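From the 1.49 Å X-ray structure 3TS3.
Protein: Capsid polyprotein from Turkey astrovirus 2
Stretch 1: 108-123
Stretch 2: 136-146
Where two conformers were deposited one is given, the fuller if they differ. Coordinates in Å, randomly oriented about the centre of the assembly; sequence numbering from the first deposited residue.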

ATOM      1  N   HIS C 108      -7.598  10.635  16.925  1.00 10.52           N
ATOM      2  CA  HIS C 108      -7.332   9.462  17.747  1.00 10.38           C
ATOM      3  C   HIS C 108      -5.875   9.193  18.110  1.00 10.52           C
ATOM      4  O   HIS C 108      -5.596   8.320  18.919  1.00 10.91           O
ATOM      5  N   ILE C 109      -4.959   9.922  17.493  1.00 10.48           N
ATOM      6  CA  ILE C 109      -3.534   9.644  17.625  1.00 10.75           C
ATOM      7  C   ILE C 109      -3.019   9.812  19.051  1.00 11.30           C
ATOM      8  O   ILE C 109      -2.063   9.170  19.440  1.00 10.68           O
ATOM      9  N   LYS C 110      -3.683  10.665  19.816  1.00 12.41           N
ATOM     10  CA  LYS C 110      -3.299  10.910  21.197  1.00 13.73           C
ATOM     11  C   LYS C 110      -4.185  10.158  22.185  1.00 14.22           C
ATOM     12  O   LYS C 110      -4.232  10.499  23.355  1.00 15.00           O
ATOM     13  N   ASP C 111      -4.887   9.139  21.704  1.00 14.53           N
ATOM     14  CA  ASP C 111      -5.721   8.319  22.567  1.00 15.35           C
ATOM     15  C   ASP C 111      -4.869   7.211  23.160  1.00 15.57           C
ATOM     16  O   ASP C 111      -4.850   6.098  22.668  1.00 15.14           O
ATOM     17  N   TYR C 112      -4.188   7.551  24.244  1.00 16.41           N
ATOM     18  CA  TYR C 112      -3.229   6.677  24.910  1.00 16.97           C
ATOM     19  C   TYR C 112      -3.868   5.445  25.526  1.00 17.39           C
ATOM     20  O   TYR C 112      -3.189   4.492  25.863  1.00 17.94           O
ATOM     21  N   THR C 113      -5.180   5.472  25.666  1.00 17.64           N
ATOM     22  CA  THR C 113      -5.908   4.296  26.115  1.00 18.07           C
ATOM     23  C   THR C 113      -5.889   3.159  25.078  1.00 17.34           C
ATOM     24  O   THR C 113      -6.011   2.002  25.433  1.00 18.07           O
ATOM     25  N   GLU C 114      -5.722   3.487  23.798  1.00 16.12           N
ATOM     26  CA  GLU C 114      -5.614   2.439  22.787  1.00 14.79           C
ATOM     27  C   GLU C 114      -4.326   1.666  23.029  1.00 14.23           C
ATOM     28  O   GLU C 114      -3.273   2.257  23.190  1.00 13.90           O
ATOM     29  N   PRO C 115      -4.402   0.345  22.992  1.00 13.64           N
ATOM     30  CA  PRO C 115      -3.234  -0.490  23.270  1.00 13.68           C
ATOM     31  C   PRO C 115      -2.092  -0.220  22.293  1.00 13.26           C
ATOM     32  O   PRO C 115      -0.940  -0.259  22.683  1.00 13.75           O
ATOM     33  N   ALA C 116      -2.421   0.067  21.043  1.00 12.60           N
ATOM     34  CA  ALA C 116      -1.400   0.332  20.032  1.00 11.96           C
ATOM     35  C   ALA C 116      -0.556   1.565  20.322  1.00 11.65           C
ATOM     36  O   ALA C 116       0.600   1.628  19.945  1.00 11.41           O
ATOM     37  N   ILE C 117      -1.149   2.558  20.970  1.00 11.47           N
ATOM     38  CA  ILE C 117      -0.473   3.828  21.132  1.00 11.90           C
ATOM     39  C   ILE C 117       0.253   3.947  22.455  1.00 12.23           C
ATOM     40  O   ILE C 117      -0.326   3.767  23.507  1.00 13.04           O
ATOM     41  N   GLN C 118       1.525   4.295  22.369  1.00 12.32           N
ATOM     42  CA  GLN C 118       2.362   4.454  23.548  1.00 12.73           C
ATOM     43  C   GLN C 118       2.982   5.845  23.561  1.00 12.80           C
ATOM     44  O   GLN C 118       2.888   6.578  22.591  1.00 12.24           O
ATOM     45  N   LYS C 119       3.591   6.204  24.685  1.00 12.88           N
ATOM     46  CA  LYS C 119       4.197   7.511  24.832  1.00 13.46           C
ATOM     47  C   LYS C 119       5.685   7.356  24.664  1.00 13.19           C
ATOM     48  O   LYS C 119       6.316   6.603  25.377  1.00 13.47           O
ATOM     49  N   TYR C 120       6.246   8.091  23.717  1.00 12.89           N
ATOM     50  CA  TYR C 120       7.659   7.958  23.426  1.00 12.99           C
ATOM     51  C   TYR C 120       8.513   8.293  24.650  1.00 13.15           C
ATOM     52  O   TYR C 120       8.245   9.245  25.363  1.00 13.57           O
ATOM     53  N   TYR C 121       9.524   7.470  24.900  1.00 13.20           N
ATOM     54  CA  TYR C 121      10.430   7.686  26.012  1.00 14.21           C
ATOM     55  C   TYR C 121      11.878   7.630  25.526  1.00 14.31           C
ATOM     56  O   TYR C 121      12.377   6.573  25.174  1.00 13.49           O
ATOM     57  N   PRO C 122      12.570   8.760  25.554  1.00 14.56           N
ATOM     58  CA  PRO C 122      13.949   8.828  25.069  1.00 14.63           C
ATOM     59  C   PRO C 122      14.910   7.922  25.834  1.00 14.56           C
ATOM     60  O   PRO C 122      15.819   7.373  25.235  1.00 14.40           O
ATOM     61  N   GLY C 123      14.682   7.759  27.130  1.00 14.89           N
ATOM     62  CA  GLY C 123      15.617   7.074  28.000  1.00 15.16           C
ATOM     63  C   GLY C 123      15.899   5.633  27.642  1.00 15.07           C
ATOM     64  O   GLY C 123      17.023   5.171  27.764  1.00 15.92           O
ATOM     65  N   ASN C 136      13.968  14.275  16.269  1.00 14.13           N
ATOM     66  CA  ASN C 136      13.354  15.490  16.793  1.00 14.44           C
ATOM     67  C   ASN C 136      12.004  15.253  17.469  1.00 14.04           C
ATOM     68  O   ASN C 136      11.032  15.935  17.197  1.00 13.89           O
ATOM     69  N   LEU C 137      11.971  14.280  18.357  1.00 13.24           N
ATOM     70  CA  LEU C 137      10.763  13.931  19.073  1.00 13.25           C
ATOM     71  C   LEU C 137      10.756  14.534  20.466  1.00 13.37           C
ATOM     72  O   LEU C 137      11.791  14.933  20.986  1.00 14.33           O
ATOM     73  N   ALA C 138       9.575  14.579  21.061  1.00 13.30           N
ATOM     74  CA  ALA C 138       9.411  15.065  22.416  1.00 13.11           C
ATOM     75  C   ALA C 138       8.922  13.902  23.248  1.00 13.09           C
ATOM     76  O   ALA C 138       8.177  13.068  22.775  1.00 12.52           O
ATOM     77  N   GLU C 139       9.335  13.856  24.502  1.00 13.69           N
ATOM     78  CA  GLU C 139       8.907  12.781  25.361  1.00 14.40           C
ATOM     79  C   GLU C 139       7.392  12.857  25.431  1.00 14.03           C
ATOM     80  O   GLU C 139       6.818  13.926  25.588  1.00 14.11           O
ATOM     81  N   GLY C 140       6.751  11.704  25.316  1.00 13.11           N
ATOM     82  CA  GLY C 140       5.309  11.617  25.324  1.00 12.74           C
ATOM     83  C   GLY C 140       4.637  11.658  23.962  1.00 12.33           C
ATOM     84  O   GLY C 140       3.445  11.456  23.883  1.00 12.86           O
ATOM     85  N   ASP C 141       5.398  11.890  22.897  1.00 11.79           N
ATOM     86  CA  ASP C 141       4.812  11.887  21.556  1.00 11.34           C
ATOM     87  C   ASP C 141       4.286  10.495  21.271  1.00 10.72           C
ATOM     88  O   ASP C 141       4.885   9.524  21.680  1.00 10.85           O
ATOM     89  N   PRO C 142       3.179  10.393  20.550  1.00  9.94           N
ATOM     90  CA  PRO C 142       2.636   9.067  20.271  1.00  9.47           C
ATOM     91  C   PRO C 142       3.619   8.217  19.479  1.00  9.53           C
ATOM     92  O   PRO C 142       4.256   8.716  18.571  1.00  9.16           O
ATOM     93  N   VAL C 143       3.745   6.951  19.855  1.00  9.40           N
ATOM     94  CA  VAL C 143       4.538   5.999  19.101  1.00  9.74           C
ATOM     95  C   VAL C 143       3.761   4.699  18.925  1.00  9.58           C
ATOM     96  O   VAL C 143       3.065   4.260  19.829  1.00  9.51           O
ATOM     97  N   ILE C 144       3.856   4.117  17.738  1.00  9.16           N
ATOM     98  CA  ILE C 144       3.154   2.877  17.454  1.00  9.23           C
ATOM     99  C   ILE C 144       4.091   1.826  16.873  1.00  8.61           C
ATOM    100  O   ILE C 144       4.802   2.088  15.925  1.00  8.22           O
ATOM    101  N   SER C 145       4.059   0.630  17.447  1.00  8.44           N
ATOM    102  CA  SER C 145       4.831  -0.500  16.949  1.00  8.50           C
ATOM    103  C   SER C 145       4.196  -1.032  15.667  1.00  8.26           C
ATOM    104  O   SER C 145       3.022  -1.341  15.648  1.00  8.85           O
ATOM    105  N   MET C 146       4.984  -1.144  14.603  1.00  8.29           N
ATOM    106  CA  MET C 146       4.596  -1.512  13.281  0.50  7.67           C
ATOM    107  C   MET C 146       5.555  -2.542  12.782  1.00  8.17           C
ATOM    108  O   MET C 146       6.673  -2.671  13.219  1.00  8.32           O
TER

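Packing between stretches 108-123 and 136-146 of the Turkey astrovirus 2 capsid polyprotein centres on Pro142 and Ile144, whose side chains lie on the same face of the short antiparallel sheet as those of Ile117 and Lys119. Pro142, with a C-gamma exo ring, is the hub. Its CB lies 4.0 Å from CG2 of Ile117 and also 4.0 Å from CG1 of Ile109, while its CG reaches 4.1 Å from CZ of Tyr112 and 3.4 Å from the backbone O of Ile109. That carbonyl is buried by the contact and has no polar partner in the model. Ile109 (chi1 t, chi2 p) leaves its backbone sideways, yet its end comes nearer the second stretch, so that CD1 meets CD1 of Ile144 at 4.0 Å. Ile117 and Ile144 share the m, t rotamer and approach through CG1 of Ile117 and CG1 of Ile144, 4.3 Å apart. Ala116 extends this apolar patch, its CB 4.4 Å from CG2 of Ile144.

On the other face of the sheet, Val143 (chi1 p) packs against Gln118 and Tyr120: its CG1 is 3.9 Å from CB of Gln118 and 4.4 Å from CB of Tyr120. Gln118 (m, m) offers the base of its side chain to this contact, while its end leads away from the second stretch and brings NE2 to 3.2 Å from O of Pro115. Between the same two strands, N of Gln118 donates to O of Val143 at 3.0 Å and N of Val143 returns a bond to O of Gln118 at 2.9 Å, fixing the register that sets these side chains beside each other.

Tyr120 (chi1 t) points toward the second stretch and has the largest area covered by it. Leu137 (m, t) places CD1 over one face of the ring, 3.9 Å from its centroid and almost along the ring normal, a CH-pi contact; CB of Leu137 also lies 3.7 Å from CE2 of Tyr120. The carbonyl O of Ala138 sits at the ring edge, 3.6 Å from CD2 of Tyr120. The tyrosine backbone is held as well, its N donating to O of Asp141 at 2.8 Å and its O accepting from N of Gly140 at 2.9 Å.

Farther out, Tyr112 (chi1 m) starts sideways, but its end swings in, and OH makes a weak hydrogen bond to O of Gly140 at 2.7 Å. Asp141 (chi1 m) braces the turn that presents this carbonyl, its OD2 accepting from N of Ala138 at 3.0 Å. Lys119 passes over Gly140, its CB 3.9 Å from CA of the glycine, before its extended chain leads away. At the exposed edge, Glu139 (t, t) lays CG 3.8 Å from CD of Pro122 and carries OE2 to the edge of the Tyr121 ring, 3.3 Å from CE1 of Tyr121.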

ATOM      1  CB  HIS C 108      -7.891   8.240  17.020  1.00 10.16           C
ATOM      2  CG  HIS C 108      -9.258   8.463  16.460  1.00  9.95           C
ATOM      3  ND1 HIS C 108     -10.389   8.478  17.245  1.00 11.45           N
ATOM      4  CD2 HIS C 108      -9.674   8.714  15.196  1.00 10.81           C
ATOM      5  CE1 HIS C 108     -11.443   8.720  16.486  1.00 10.83           C
ATOM      6  NE2 HIS C 108     -11.035   8.867  15.240  1.00 10.43           N
ATOM      7  CB  ILE C 109      -2.684  10.397  16.567  1.00 11.02           C
ATOM      8  CG1 ILE C 109      -1.275   9.812  16.481  1.00 10.26           C
ATOM      9  CG2 ILE C 109      -2.663  11.896  16.831  1.00 10.46           C
ATOM     10  CD1 ILE C 109      -1.227   8.374  16.037  1.00 12.22           C
ATOM     11  CB  LYS C 110      -3.276  12.406  21.509  1.00 13.76           C
ATOM     12  CG  LYS C 110      -2.295  13.189  20.664  1.00 16.23           C
ATOM     13  CD  LYS C 110      -2.260  14.630  21.111  1.00 20.07           C
ATOM     14  CE  LYS C 110      -1.527  15.503  20.128  1.00 22.41           C
ATOM     15  NZ  LYS C 110      -1.560  16.936  20.568  1.00 25.23           N
ATOM     16  CB  ASP C 111      -6.887   7.710  21.796  1.00 15.53           C
ATOM     17  CG  ASP C 111      -7.814   6.937  22.693  1.00 17.29           C
ATOM     18  OD1 ASP C 111      -7.569   6.958  23.913  1.00 19.04           O
ATOM     19  OD2 ASP C 111      -8.757   6.308  22.188  1.00 19.62           O
ATOM     20  CB  TYR C 112      -2.372   7.461  25.900  1.00 16.98           C
ATOM     21  CG  TYR C 112      -1.523   8.508  25.208  1.00 16.74           C
ATOM     22  CD1 TYR C 112      -0.454   8.141  24.413  1.00 17.51           C
ATOM     23  CD2 TYR C 112      -1.805   9.857  25.335  1.00 17.06           C
ATOM     24  CE1 TYR C 112       0.309   9.081  23.776  1.00 16.81           C
ATOM     25  CE2 TYR C 112      -1.046  10.803  24.705  1.00 17.74           C
ATOM     26  CZ  TYR C 112       0.009  10.413  23.924  1.00 17.58           C
ATOM     27  OH  TYR C 112       0.768  11.362  23.290  1.00 18.89           O
ATOM     28  CB  THR C 113      -7.317   4.621  26.632  1.00 18.27           C
ATOM     29  OG1 THR C 113      -8.181   4.899  25.535  1.00 20.81           O
ATOM     30  CG2 THR C 113      -7.265   5.819  27.559  1.00 19.00           C
ATOM     31  CB  GLU C 114      -5.572   3.034  21.374  1.00 14.73           C
ATOM     32  CG  GLU C 114      -6.898   3.489  20.825  1.00 14.67           C
ATOM     33  CD  GLU C 114      -7.837   2.348  20.482  1.00 13.69           C
ATOM     34  OE1 GLU C 114      -7.412   1.175  20.498  1.00 13.33           O
ATOM     35  OE2 GLU C 114      -9.000   2.650  20.182  1.00 13.86           O
ATOM     36  CB  PRO C 115      -3.780  -1.901  23.099  1.00 13.87           C
ATOM     37  CG  PRO C 115      -5.202  -1.779  23.525  1.00 14.21           C
ATOM     38  CD  PRO C 115      -5.650  -0.435  23.031  1.00 13.90           C
ATOM     39  CB  ALA C 116      -2.006   0.420  18.636  1.00 12.06           C
ATOM     40  CB  ILE C 117      -1.446   5.015  20.995  1.00 11.69           C
ATOM     41  CG1 ILE C 117      -2.295   4.882  19.730  1.00 12.24           C
ATOM     42  CG2 ILE C 117      -0.678   6.335  21.029  1.00 11.71           C
ATOM     43  CD1 ILE C 117      -3.385   5.923  19.642  1.00 12.36           C
ATOM     44  CB  GLN C 118       3.451   3.381  23.616  1.00 13.19           C
ATOM     45  CG  GLN C 118       2.931   1.957  23.519  1.00 14.56           C
ATOM     46  CD  GLN C 118       2.186   1.494  24.759  1.00 17.43           C
ATOM     47  OE1 GLN C 118       2.238   2.124  25.803  1.00 18.32           O
ATOM     48  NE2 GLN C 118       1.502   0.375  24.643  1.00 19.58           N
ATOM     49  CB  LYS C 119       3.897   8.089  26.216  1.00 13.70           C
ATOM     50  CG  LYS C 119       2.437   8.428  26.438  1.00 15.99           C
ATOM     51  CD  LYS C 119       2.177   8.919  27.847  1.00 20.63           C
ATOM     52  CE  LYS C 119       0.743   9.380  28.010  1.00 22.70           C
ATOM     53  NZ  LYS C 119       0.554  10.166  29.252  1.00 25.60           N
ATOM     54  CB  TYR C 120       8.035   8.852  22.245  1.00 13.00           C
ATOM     55  CG  TYR C 120       9.516   8.947  22.010  1.00 12.50           C
ATOM     56  CD1 TYR C 120      10.246   7.845  21.598  1.00 12.55           C
ATOM     57  CD2 TYR C 120      10.186  10.136  22.207  1.00 12.85           C
ATOM     58  CE1 TYR C 120      11.591   7.929  21.387  1.00 13.27           C
ATOM     59  CE2 TYR C 120      11.537  10.229  22.003  1.00 13.42           C
ATOM     60  CZ  TYR C 120      12.236   9.120  21.589  1.00 13.79           C
ATOM     61  OH  TYR C 120      13.583   9.200  21.380  1.00 15.07           O
ATOM     62  CB  TYR C 121      10.183   6.600  27.059  1.00 14.48           C
ATOM     63  CG  TYR C 121      10.854   6.828  28.399  1.00 16.99           C
ATOM     64  CD1 TYR C 121      10.460   7.863  29.231  1.00 19.14           C
ATOM     65  CD2 TYR C 121      11.853   5.983  28.841  1.00 18.35           C
ATOM     66  CE1 TYR C 121      11.066   8.058  30.462  1.00 20.85           C
ATOM     67  CE2 TYR C 121      12.461   6.165  30.059  1.00 19.97           C
ATOM     68  CZ  TYR C 121      12.070   7.200  30.866  1.00 21.34           C
ATOM     69  OH  TYR C 121      12.688   7.371  32.083  1.00 23.12           O
ATOM     70  CB  PRO C 122      14.328  10.291  25.295  1.00 15.26           C
ATOM     71  CG  PRO C 122      13.054  11.010  25.317  1.00 15.41           C
ATOM     72  CD  PRO C 122      12.021  10.091  25.850  1.00 14.91           C
ATOM     73  CB  ASN C 136      13.228  16.542  15.701  1.00 15.19           C
ATOM     74  CG  ASN C 136      12.885  17.903  16.252  1.00 17.07           C
ATOM     75  OD1 ASN C 136      13.217  18.219  17.384  1.00 21.26           O
ATOM     76  ND2 ASN C 136      12.221  18.712  15.449  1.00 20.00           N
ATOM     77  CB  LEU C 137      10.619  12.412  19.163  1.00 13.13           C
ATOM     78  CG  LEU C 137      10.470  11.636  17.856  1.00 12.77           C
ATOM     79  CD1 LEU C 137      10.721  10.157  18.079  1.00 12.95           C
ATOM     80  CD2 LEU C 137       9.113  11.864  17.204  1.00 12.35           C
ATOM     81  CB  ALA C 138       8.406  16.201  22.459  1.00 12.82           C
ATOM     82  CB  GLU C 139       9.533  12.931  26.753  1.00 15.13           C
ATOM     83  CG  GLU C 139       9.217  11.786  27.689  1.00 18.52           C
ATOM     84  CD  GLU C 139       9.788  11.971  29.085  1.00 22.95           C
ATOM     85  OE1 GLU C 139      10.264  13.075  29.400  1.00 25.78           O
ATOM     86  OE2 GLU C 139       9.727  11.012  29.876  1.00 25.16           O
ATOM     87  CB  ASP C 141       5.854  12.250  20.496  1.00 11.71           C
ATOM     88  CG  ASP C 141       6.051  13.749  20.353  1.00 13.02           C
ATOM     89  OD1 ASP C 141       5.273  14.512  20.941  1.00 15.32           O
ATOM     90  OD2 ASP C 141       6.986  14.142  19.646  1.00 13.72           O
ATOM     91  CB  PRO C 142       1.413   9.375  19.410  1.00  9.23           C
ATOM     92  CG  PRO C 142       0.939  10.708  19.902  1.00  8.78           C
ATOM     93  CD  PRO C 142       2.198  11.463  20.282  1.00  9.36           C
ATOM     94  CB  VAL C 143       5.937   5.757  19.715  1.00 10.10           C
ATOM     95  CG1 VAL C 143       5.846   5.211  21.123  1.00 11.51           C
ATOM     96  CG2 VAL C 143       6.751   4.836  18.829  1.00 11.26           C
ATOM     97  CB  ILE C 144       1.981   3.105  16.478  1.00  9.37           C
ATOM     98  CG1 ILE C 144       0.961   4.075  17.079  1.00  9.75           C
ATOM     99  CG2 ILE C 144       1.319   1.782  16.110  1.00  9.71           C
ATOM    100  CD1 ILE C 144      -0.064   4.585  16.079  1.00 10.76           C
ATOM    101  CB  SER C 145       4.837  -1.583  18.027  1.00  9.12           C
ATOM    102  OG  SER C 145       5.232  -2.834  17.519  1.00  9.58           O
ATOM    103  CB  MET C 146       4.600  -0.309  12.322  0.50  7.46           C
ATOM    104  CG  MET C 146       3.808   0.920  12.787  0.50  5.32           C
ATOM    105  SD  MET C 146       2.019   0.682  12.723  0.50  3.34           S
ATOM    106  CE  MET C 146       1.707   0.582  10.960  0.50  4.26           C
TER